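PDB 3BRQ: HTH-type transcriptional regulator AscG from Escherichia coli, which represses transcription of the cryptic asc operon as a sequence-specific DNA-binding regulator of the LacI family. Local coordinates for residues Pro254-Glu257 and Met258-Ile262; Phe36-Leu39 and Leu40-Ala44. All coordinates share one frame; numbering follows the deposited sequence.

Interaction 1: residues Pro254-Glu257 and Met258-Ile262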
loop_
_atom_site.group_PDB
_atom_site.type_symbol
_atom_site.label_atom_id
_atom_site.label_comp_id
_atom_site.label_asym_id
_atom_site.label_seq_id
_atom_site.Cartn_x
_atom_site.Cartn_y
_atom_site.Cartn_z
ATOM N N PRO B 254 -4.542 -3.204 15.178
ATOM C CA PRO B 254 -3.664 -2.263 15.852
ATOM C C PRO B 254 -2.209 -2.384 15.344
ATOM O O PRO B 254 -1.277 -2.628 16.119
ATOM C CB PRO B 254 -3.781 -2.663 17.314
ATOM C CG PRO B 254 -4.097 -4.146 17.282
ATOM C CD PRO B 254 -4.894 -4.368 16.035
ATOM N N VAL B 255 -2.026 -2.201 14.045
ATOM C CA VAL B 255 -0.696 -2.294 13.436
ATOM C C VAL B 255 0.341 -1.450 14.180
ATOM O O VAL B 255 1.376 -1.958 14.599
ATOM C CB VAL B 255 -0.733 -1.887 11.908
ATOM C CG1 VAL B 255 0.682 -1.771 11.315
ATOM C CG2 VAL B 255 -1.514 -2.881 11.139
ATOM N N THR B 256 0.052 -0.162 14.339
ATOM C CA THR B 256 0.954 0.784 15.003
ATOM C C THR B 256 1.431 0.334 16.388
ATOM O O THR B 256 2.647 0.297 16.706
ATOM C CB THR B 256 0.238 2.145 15.167
ATOM O OG1 THR B 256 0.117 2.745 13.885
ATOM C CG2 THR B 256 1.010 3.055 16.087
ATOM N N GLU B 257 0.460 -0.010 17.207
ATOM C CA GLU B 257 0.733 -0.614 18.503
ATOM C C GLU B 257 1.569 -1.844 18.367
ATOM O O GLU B 257 2.501 -2.061 19.154
ATOM C CB GLU B 257 -0.567 -0.979 19.224
ATOM C CG GLU B 257 -1.399 0.219 19.694
ATOM C CD GLU B 257 -2.283 0.873 18.603
ATOM O OE1 GLU B 257 -2.369 0.394 17.433
ATOM O OE2 GLU B 257 -2.914 1.904 18.950
HETATM N N MSE B 258 1.224 -2.692 17.399
HETATM C CA MSE B 258 1.911 -3.969 17.273
HETATM C C MSE B 258 3.388 -3.775 16.918
HETATM O O MSE B 258 4.236 -4.522 17.402
HETATM C CB MSE B 258 1.236 -4.839 16.207
HETATM C CG MSE B 258 0.081 -5.682 16.787
HETATM SE SE MSE B 258 -0.912 -6.488 15.358
HETATM C CE MSE B 258 0.193 -8.007 15.210
ATOM N N ILE B 259 3.663 -2.766 16.088
ATOM C CA ILE B 259 5.010 -2.499 15.558
ATOM C C ILE B 259 5.893 -1.877 16.625
ATOM O O ILE B 259 7.080 -2.211 16.749
ATOM C CB ILE B 259 4.961 -1.626 14.278
ATOM C CG1 ILE B 259 4.365 -2.450 13.151
ATOM C CG2 ILE B 259 6.356 -1.297 13.762
ATOM C CD1 ILE B 259 5.015 -3.892 13.070
ATOM N N GLN B 260 5.284 -0.991 17.405
ATOM C CA GLN B 260 5.961 -0.316 18.491
ATOM C C GLN B 260 6.297 -1.317 19.580
ATOM O O GLN B 260 7.372 -1.231 20.189
ATOM C CB GLN B 260 5.094 0.792 19.043
ATOM C CG GLN B 260 4.946 1.993 18.104
ATOM C CD GLN B 260 3.963 3.021 18.648
ATOM O OE1 GLN B 260 3.311 2.784 19.663
ATOM N NE2 GLN B 260 3.849 4.177 17.966
ATOM N N GLU B 261 5.414 -2.277 19.808
ATOM C CA GLU B 261 5.738 -3.382 20.720
ATOM C C GLU B 261 6.928 -4.224 20.285
ATOM O O GLU B 261 7.899 -4.335 21.005
ATOM C CB GLU B 261 4.556 -4.318 20.906
ATOM C CG GLU B 261 4.810 -5.331 21.982
ATOM C CD GLU B 261 4.653 -4.730 23.379
ATOM O OE1 GLU B 261 4.526 -3.479 23.536
ATOM O OE2 GLU B 261 4.627 -5.529 24.320
ATOM N N ILE B 262 6.832 -4.888 19.132
ATOM C CA ILE B 262 7.952 -5.719 18.658
ATOM C C ILE B 262 9.248 -4.933 18.432
ATOM O O ILE B 262 10.320 -5.381 18.799
ATOM C CB ILE B 262 7.541 -6.525 17.368
ATOM C CG1 ILE B 262 8.454 -7.770 17.209
ATOM C CG2 ILE B 262 7.505 -5.600 16.139
ATOM C CD1 ILE B 262 7.922 -8.720 16.143
#
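Pro254 sits at the N-cap of helix 255-270 and meets Met258, a selenomethionine, one turn on: its carbonyl O accepts the N-H of Met258 at 2.8 Å. The same oxygen lies against CB and CG of Met258, and chi1 of -87° sets CG and SE of that residue on the Pro254 side, SE 4.4 Å from the Pro254 ring carbon CG. Phe281 touches both of these side chains. Val255 O takes the N-H of Ile259 at 2.8 Å. With Val255 CG1 set opposite the backbone N (chi1 171°), the two branched side chains run alongside each other, CG1 of Val255 4.2 Å from CG1 of Ile259, and both face helix 36-49. Thr256 O receives Gln260 N at 3.0 Å, plus a weak second bond from Ile259 N. Beyond it the extended Gln260 chain lies beside the Thr256 side chain, NE2 3.6 Å from the methyl CG2. Glu257 O continues the series with Glu261 N at 3.0 Å; the Glu261 carboxylate is paired with Arg265. Four successive i to i+4 bonds starting from the N-cap carbonyl make this the first turns of an alpha helix, here following strand 249-252 and packing on the subdomain of the parallel sheet in a periplasmic-binding-protein-like fold.

Interaction 2: residues Phe36-Leu39 and Leu40-Ala44; sequences FSEL and LFHAA
With chi1 at -66°, the His42 ring swings beside its own backbone N and back over the preceding turn, so that CD2 comes 3.1 Å from Glu38 O. Glu38 reaches the same region by an extended chain (chi2 -159°), and its carboxylate plane stands 71° from the imidazole plane. The carboxylate and the imidazole do not touch directly: OE2 of Glu38 is 4.0 Å from NE2 of His42, and a water spans the interval. This water donates to Glu38 OE2 at 2.7 Å and meets His42 NE2 at 2.5 Å in the plane of the ring, which would help fix the ring's rotation. The edge of the Phe41 ring points at one imidazole face, CD2 3.9 Å above the plane and over the centre. The segment opens helix 36-49, the crossover helix of the beta-alpha-beta unit formed with strands 21-27 and 53-60. On another side of this helix, Phe36 CE1 packs 4.2 Å from Leu40 CD2, and Leu40 and Phe36 of the second subunit meet them in turn. The carbonyls of Phe36, Ser37, Glu38 and Leu39 each accept the N-H four residues on, Leu39 O taking Ala43 N at 2.9 Å.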
loop_
_atom_site.group_PDB
_atom_site.type_symbol
_atom_site.label_atom_id
_atom_site.label_comp_id
_atom_site.label_asym_id
_atom_site.label_seq_id
_atom_site.Cartn_x
_atom_site.Cartn_y
_atom_site.Cartn_z
ATOM N N PHE B 36 1.878 -3.328 5.191
ATOM C CA PHE B 36 3.333 -3.320 5.123
ATOM C C PHE B 36 3.917 -1.878 5.127
ATOM O O PHE B 36 4.891 -1.593 5.824
ATOM C CB PHE B 36 3.732 -4.212 3.936
ATOM C CG PHE B 36 5.215 -4.349 3.674
ATOM C CD1 PHE B 36 6.185 -3.893 4.566
ATOM C CD2 PHE B 36 5.633 -5.015 2.520
ATOM C CE1 PHE B 36 7.535 -4.018 4.276
ATOM C CE2 PHE B 36 7.005 -5.169 2.220
ATOM C CZ PHE B 36 7.953 -4.667 3.109
ATOM N N SER B 37 3.336 -0.947 4.401
ATOM C CA SER B 37 3.991 0.368 4.400
ATOM C C SER B 37 3.791 1.031 5.779
ATOM O O SER B 37 4.713 1.684 6.288
ATOM C CB SER B 37 3.483 1.235 3.272
ATOM O OG SER B 37 2.159 1.557 3.553
ATOM N N GLU B 38 2.626 0.791 6.391
ATOM C CA GLU B 38 2.363 1.208 7.767
ATOM C C GLU B 38 3.332 0.572 8.751
ATOM O O GLU B 38 3.923 1.280 9.573
ATOM C CB GLU B 38 0.941 0.876 8.189
ATOM C CG GLU B 38 0.300 1.970 9.053
ATOM C CD GLU B 38 -0.874 1.452 9.897
ATOM O OE1 GLU B 38 -1.573 0.498 9.447
ATOM O OE2 GLU B 38 -1.098 1.984 11.017
ATOM N N LEU B 39 3.534 -0.748 8.655
ATOM C CA LEU B 39 4.426 -1.398 9.589
ATOM C C LEU B 39 5.853 -0.889 9.397
ATOM O O LEU B 39 6.564 -0.667 10.364
ATOM C CB LEU B 39 4.323 -2.954 9.524
ATOM C CG LEU B 39 5.151 -3.884 8.642
ATOM C CD1 LEU B 39 6.548 -4.115 9.172
ATOM C CD2 LEU B 39 4.457 -5.277 8.588
ATOM N N LEU B 40 6.253 -0.665 8.145
ATOM C CA LEU B 40 7.626 -0.251 7.856
ATOM C C LEU B 40 7.847 1.170 8.356
ATOM O O LEU B 40 8.902 1.512 8.877
ATOM C CB LEU B 40 7.921 -0.338 6.355
ATOM C CG LEU B 40 9.355 -0.099 5.861
ATOM C CD1 LEU B 40 10.377 -1.039 6.530
ATOM C CD2 LEU B 40 9.450 -0.240 4.364
ATOM N N PHE B 41 6.823 1.982 8.192
ATOM C CA PHE B 41 6.882 3.380 8.608
ATOM C C PHE B 41 7.115 3.474 10.102
ATOM O O PHE B 41 7.975 4.230 10.555
ATOM C CB PHE B 41 5.598 4.121 8.245
ATOM C CG PHE B 41 5.581 5.548 8.754
ATOM C CD1 PHE B 41 6.524 6.462 8.299
ATOM C CD2 PHE B 41 4.672 5.940 9.735
ATOM C CE1 PHE B 41 6.556 7.795 8.781
ATOM C CE2 PHE B 41 4.693 7.256 10.245
ATOM C CZ PHE B 41 5.647 8.199 9.743
ATOM N N HIS B 42 6.365 2.687 10.876
ATOM C CA HIS B 42 6.502 2.753 12.324
ATOM C C HIS B 42 7.749 2.056 12.834
ATOM O O HIS B 42 8.348 2.513 13.795
ATOM C CB HIS B 42 5.250 2.246 13.037
ATOM C CG HIS B 42 4.051 3.103 12.802
ATOM N ND1 HIS B 42 3.903 4.343 13.383
ATOM C CD2 HIS B 42 2.953 2.912 12.033
ATOM C CE1 HIS B 42 2.762 4.881 12.981
ATOM N NE2 HIS B 42 2.170 4.030 12.161
ATOM N N ALA B 43 8.130 0.927 12.240
ATOM C CA ALA B 43 9.465 0.376 12.502
ATOM C C ALA B 43 10.610 1.370 12.236
ATOM O O ALA B 43 11.493 1.523 13.066
ATOM C CB ALA B 43 9.701 -0.916 11.712
ATOM N N ALA B 44 10.593 2.004 11.071
ATOM C CA ALA B 44 11.654 2.964 10.665
ATOM C C ALA B 44 11.669 4.134 11.607
ATOM O O ALA B 44 12.701 4.509 12.103
ATOM C CB ALA B 44 11.427 3.500 9.227
HETATM O O HOH W 1 -0.113 4.508 11.233
#

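How the interactions relate
Interactions 1 and 2 open two neighbouring helices, 255-270 and 36-49, and their centres lie about 10 Å apart on the same side of the chain's centre. They touch directly. Thr256 OG1 is 3.2 Å from Glu38 OE2, a weak hydrogen bond. The same hydroxyl of interaction 1 lies close to His42 NE2, 3.0 Å from OG1, and so adjoins the water-linked pair of interaction 2. Farther along, Ile259 of interaction 1 presses its CG2 to 3.2 Å from Ala43 N and 3.5 Å from Leu39 O. The first turns of helix 255-270 thus pack along one flank of helix 36-49, while Phe36 and Leu40 of interaction 2 take part in the subunit interface; no other chain touches residues 254-262.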